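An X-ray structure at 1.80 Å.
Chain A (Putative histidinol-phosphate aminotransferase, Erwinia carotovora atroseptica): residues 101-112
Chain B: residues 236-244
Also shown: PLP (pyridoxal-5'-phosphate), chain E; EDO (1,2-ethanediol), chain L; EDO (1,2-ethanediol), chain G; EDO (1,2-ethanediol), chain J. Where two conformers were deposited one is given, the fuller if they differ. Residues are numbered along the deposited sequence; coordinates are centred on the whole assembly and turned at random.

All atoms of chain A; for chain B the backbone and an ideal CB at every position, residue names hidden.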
# COMPACT_ATOMS: atom_id res chain seq x y z
N THR A 101 -20.81 12.47 -3.39
CA THR A 101 -20.22 11.50 -2.51
C THR A 101 -18.69 11.44 -2.69
O THR A 101 -18.10 12.26 -3.40
CB THR A 101 -20.90 10.09 -2.73
OG1 THR A 101 -20.58 9.26 -1.62
CG2 THR A 101 -20.46 9.37 -4.05
N TYR A 102 -18.03 10.48 -2.03
CA TYR A 102 -16.58 10.33 -2.12
C TYR A 102 -16.19 9.80 -3.52
O TYR A 102 -16.71 8.76 -3.95
CB TYR A 102 -16.08 9.41 -1.02
CG TYR A 102 -14.57 9.38 -0.89
CD1 TYR A 102 -13.86 10.55 -0.56
CD2 TYR A 102 -13.86 8.21 -1.09
CE1 TYR A 102 -12.48 10.53 -0.45
CE2 TYR A 102 -12.49 8.19 -1.00
CZ TYR A 102 -11.80 9.34 -0.66
OH TYR A 102 -10.43 9.30 -0.52
N GLY A 103 -15.31 10.55 -4.20
CA GLY A 103 -15.07 10.35 -5.64
C GLY A 103 -14.25 9.14 -6.07
O GLY A 103 -14.15 8.85 -7.26
N ASP A 104 -13.64 8.45 -5.13
CA ASP A 104 -12.78 7.30 -5.50
C ASP A 104 -13.51 6.19 -6.18
O ASP A 104 -12.94 5.52 -7.00
CB ASP A 104 -12.05 6.72 -4.29
CG ASP A 104 -10.83 7.53 -3.87
OD1 ASP A 104 -10.67 8.68 -4.34
OD2 ASP A 104 -10.03 7.01 -3.07
N GLY A 105 -14.77 5.94 -5.83
CA GLY A 105 -15.52 4.91 -6.51
C GLY A 105 -15.66 5.20 -8.01
O GLY A 105 -15.32 4.37 -8.84
N GLU A 106 -16.14 6.40 -8.33
CA GLU A 106 -16.26 6.84 -9.72
C GLU A 106 -14.90 6.76 -10.48
O GLU A 106 -14.84 6.33 -11.66
CB GLU A 106 -16.85 8.26 -9.76
CG GLU A 106 -16.64 8.99 -11.03
CD GLU A 106 -17.40 10.31 -11.09
OE1 GLU A 106 -17.63 10.95 -10.04
OE2 GLU A 106 -17.72 10.73 -12.20
N HIS A 107 -13.85 7.22 -9.82
CA HIS A 107 -12.49 7.25 -10.35
C HIS A 107 -12.04 5.88 -10.83
O HIS A 107 -11.59 5.73 -11.98
CB HIS A 107 -11.53 7.81 -9.28
CG HIS A 107 -10.08 7.72 -9.65
ND1 HIS A 107 -9.44 8.67 -10.41
CD2 HIS A 107 -9.13 6.81 -9.29
CE1 HIS A 107 -8.17 8.32 -10.56
NE2 HIS A 107 -7.95 7.20 -9.90
N PHE A 108 -12.14 4.87 -9.95
CA PHE A 108 -11.73 3.51 -10.30
C PHE A 108 -12.74 2.88 -11.25
O PHE A 108 -12.37 2.04 -12.11
CB PHE A 108 -11.48 2.66 -9.03
CG PHE A 108 -10.35 3.17 -8.17
CD1 PHE A 108 -9.05 3.21 -8.65
CD2 PHE A 108 -10.58 3.62 -6.90
CE1 PHE A 108 -8.02 3.73 -7.88
CE2 PHE A 108 -9.55 4.11 -6.13
CZ PHE A 108 -8.28 4.16 -6.63
N ALA A 109 -14.00 3.29 -11.16
CA ALA A 109 -15.00 2.77 -12.10
C ALA A 109 -14.73 3.21 -13.54
O ALA A 109 -14.85 2.41 -14.50
CB ALA A 109 -16.46 3.14 -11.64
N LYS A 110 -14.35 4.46 -13.69
CA LYS A 110 -13.94 5.00 -14.98
C LYS A 110 -12.69 4.33 -15.56
O LYS A 110 -12.65 4.04 -16.74
CB LYS A 110 -13.73 6.49 -14.87
CG LYS A 110 -15.04 7.26 -14.75
CD LYS A 110 -14.87 8.73 -15.23
CE LYS A 110 -14.45 9.64 -14.12
NZ LYS A 110 -13.96 11.01 -14.64
N ILE A 111 -11.68 4.08 -14.74
CA ILE A 111 -10.49 3.31 -15.14
C ILE A 111 -10.90 1.94 -15.68
O ILE A 111 -10.40 1.51 -16.72
CB ILE A 111 -9.47 3.24 -13.96
CG1 ILE A 111 -8.81 4.62 -13.76
CG2 ILE A 111 -8.42 2.16 -14.18
CD1 ILE A 111 -8.30 4.88 -12.36
N ALA A 112 -11.87 1.30 -15.02
CA ALA A 112 -12.40 0.01 -15.47
C ALA A 112 -13.31 0.09 -16.72
O ALA A 112 -13.72 -0.95 -17.29
CB ALA A 112 -13.12 -0.69 -14.27
N UNK B 236 -0.20 4.27 -12.87
CA UNK B 236 -0.89 5.02 -11.83
C UNK B 236 -2.39 4.76 -11.71
O UNK B 236 -2.97 5.05 -10.67
CB UNK B 236 -0.67 6.51 -12.08
N UNK B 237 -3.02 4.28 -12.78
CA UNK B 237 -4.46 3.98 -12.75
C UNK B 237 -4.78 2.68 -11.98
O UNK B 237 -5.94 2.38 -11.72
CB UNK B 237 -4.99 3.87 -14.18
N UNK B 238 -3.74 1.93 -11.58
CA UNK B 238 -3.91 0.68 -10.87
C UNK B 238 -3.35 0.69 -9.46
O UNK B 238 -3.20 -0.36 -8.87
CB UNK B 238 -3.25 -0.45 -11.67
N UNK B 239 -3.05 1.87 -8.94
CA UNK B 239 -2.78 2.08 -7.51
C UNK B 239 -3.71 3.19 -7.00
O UNK B 239 -4.23 3.99 -7.81
CB UNK B 239 -1.31 2.44 -7.27
N UNK B 240 -3.94 3.23 -5.68
CA UNK B 240 -4.82 4.24 -5.07
C UNK B 240 -3.99 5.48 -4.76
O UNK B 240 -3.79 5.84 -3.58
CB UNK B 240 -5.49 3.70 -3.80
N UNK B 241 -3.52 6.14 -5.81
CA UNK B 241 -2.65 7.31 -5.67
C UNK B 241 -1.30 6.90 -5.10
O UNK B 241 -0.93 5.70 -5.12
CB UNK B 241 -3.30 8.37 -4.78
N UNK B 242 -0.56 7.90 -4.65
CA UNK B 242 0.72 7.69 -4.01
C UNK B 242 0.50 8.15 -2.59
O UNK B 242 0.46 9.37 -2.32
CB UNK B 242 1.86 8.43 -4.70
N UNK B 243 0.29 7.17 -1.71
CA UNK B 243 -0.13 7.43 -0.33
C UNK B 243 0.67 6.58 0.63
O UNK B 243 0.14 5.84 1.48
CB UNK B 243 -1.63 7.16 -0.15
N UNK B 244 1.98 6.75 0.54
CA UNK B 244 2.95 5.99 1.30
C UNK B 244 2.88 6.47 2.74
O UNK B 244 2.54 7.61 3.00
CB UNK B 244 4.36 6.14 0.72
N1 PLP E . -13.55 6.62 2.44
C2 PLP E . -13.96 7.91 2.73
C2A PLP E . -15.44 8.19 2.79
C3 PLP E . -12.99 8.89 2.92
O3 PLP E . -13.40 10.16 3.19
C4 PLP E . -11.62 8.56 2.82
C4A PLP E . -10.56 9.58 3.16
O4A PLP E . -10.68 10.67 2.61
C5 PLP E . -11.22 7.26 2.51
C6 PLP E . -12.22 6.31 2.31
C5A PLP E . -9.77 6.86 2.37
O4P PLP E . -8.99 7.01 3.57
P PLP E . -7.76 6.04 3.89
O1P PLP E . -7.09 5.56 2.64
O2P PLP E . -8.42 4.94 4.67
O3P PLP E . -6.89 6.93 4.75
C1 EDO L . -13.96 12.04 -10.94
O1 EDO L . -13.55 10.78 -11.49
C2 EDO L . -13.42 12.10 -9.52
O2 EDO L . -14.14 11.14 -8.74
C1 EDO G . -18.80 11.30 -6.72
O1 EDO G . -18.11 10.47 -7.66
C2 EDO G . -18.30 12.76 -6.65
O2 EDO G . -19.35 13.63 -6.10
C1 EDO J . -10.43 11.62 -11.49
O1 EDO J . -9.34 12.43 -11.95
C2 EDO J . -10.61 10.39 -12.38
O2 EDO J . -11.37 10.65 -13.57

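Chain A offers a helix whose A:Asp104, A:Phe108 and A:Ile111 side chains reach chain B.

Position 236 opens a type I beta turn that ends at 239. Its CA-to-CB bond points sideways, and an ideal CB meets nothing of chain A. Many residues would fit. It is B:Gly236. A water lies 2.9 Å from B:Gly236 O and 2.8 Å from A:His107 NE2.

Position 237 also points sideways, but its ideal CB lies 3.8 Å from A:Ile111 CG2. The backbone O of 237 is 3.5 Å from A:Ile111 CD1. The backbone O of A:Ile111 is available to a water-mediated contact. A long side chain with an aliphatic stem would suit, and a polar end could work through water. It is B:Arg237. Its guanidinium lays one face over A:Ile111 CG1, and NH2 donates to a water (3.1 Å from its O) that in turn donates to A:Ile111 O (2.9 Å).

Position 238 points away, so a small residue would leave chain A untouched. A long or ring-bearing side chain could turn its end back to A:Ile111. It is B:Tyr238, with chi1 in m. Its CE1 packs 4.0 Å from A:Ile111 CG2. Its OH is 2.8 Å from a water that donates to A:Ile111 O (3.0 Å).

Position 239 points away, with extended backbone angles (-126/159). Chain A sets little limit, and beta-branched residues suit such angles. It is B:Val239. Its side chain makes no contact with chain A, while its backbone O sits 3.8 Å from A:Phe108 CE1, at the ring edge.

Position 240 points sideways. Its ideal CB is 4.0 Å from A:Phe108 CZ, so a small apolar residue fits well. It is B:Ala240. CA (3.8 Å) and CB (4.0 Å) both approach A:Phe108 CZ.

Position 241 has a positive phi (68/-165), which favours glycine. It is B:Gly241. Its N makes a weak hydrogen bond to B:Val239 O (3.0 Å).

Position 242 is out of reach, and chain A does not choose. It is B:Glu242, whose OE2 is hydrogen-bonded elsewhere in the structure.

Position 243 points toward chain A, but its ideal CB touches nothing. The A:Asp104 carboxylate across the gap favours a long side chain ending in a donor, best a positively charged one. It is B:Lys243, with chi1 m and chi2 to chi4 all t, so extended beyond CB. NZ stops 4.2 Å from A:Asp104 OD2, beyond a salt bridge. NZ donates to two waters (2.7 and 2.8 Å), which donate to A:Asp104 OD2 (2.9 Å) and OD1 (3.0 Å) respectively.

Position 244 is out of reach, so many residues would do. It is B:Ile244.

Chain B (236-244) GRYVAGEKI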
# COMPACT_ATOMS: atom_id res chain seq x y z
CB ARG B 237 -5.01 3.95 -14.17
CG ARG B 237 -4.87 5.30 -14.91
CD ARG B 237 -4.95 5.16 -16.44
NE ARG B 237 -6.30 4.95 -16.95
CZ ARG B 237 -7.19 5.92 -17.14
NH1 ARG B 237 -6.89 7.18 -16.82
NH2 ARG B 237 -8.39 5.62 -17.61
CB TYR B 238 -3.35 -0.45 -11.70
CG TYR B 238 -4.07 -0.48 -12.98
CD1 TYR B 238 -5.32 -1.02 -13.06
CD2 TYR B 238 -3.56 0.15 -14.10
CE1 TYR B 238 -6.02 -1.03 -14.25
CE2 TYR B 238 -4.27 0.17 -15.30
CZ TYR B 238 -5.49 -0.41 -15.35
OH TYR B 238 -6.20 -0.40 -16.54
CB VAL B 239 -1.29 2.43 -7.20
CG1 VAL B 239 -0.34 1.28 -7.53
CG2 VAL B 239 -0.83 3.80 -7.82
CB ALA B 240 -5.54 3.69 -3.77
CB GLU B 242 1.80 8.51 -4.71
CG GLU B 242 2.07 8.01 -6.12
CD GLU B 242 2.97 8.93 -6.92
OE1 GLU B 242 2.45 9.95 -7.42
OE2 GLU B 242 4.18 8.62 -7.07
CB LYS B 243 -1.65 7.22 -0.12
CG LYS B 243 -2.52 7.97 -1.10
CD LYS B 243 -4.04 7.88 -0.73
CE LYS B 243 -4.89 8.63 -1.77
NZ LYS B 243 -6.38 8.46 -1.63
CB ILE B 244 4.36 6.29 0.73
CG1 ILE B 244 4.37 6.01 -0.77
CG2 ILE B 244 5.42 5.47 1.38
CD1 ILE B 244 3.80 4.60 -1.12
O HOH W 1 -7.18 6.82 -3.62
O HOH W 2 -8.10 9.85 -3.28
O HOH W 3 -5.68 5.57 -9.82
O HOH W 4 -8.89 -1.02 -16.26
O HOH W 5 -10.21 3.41 -18.91
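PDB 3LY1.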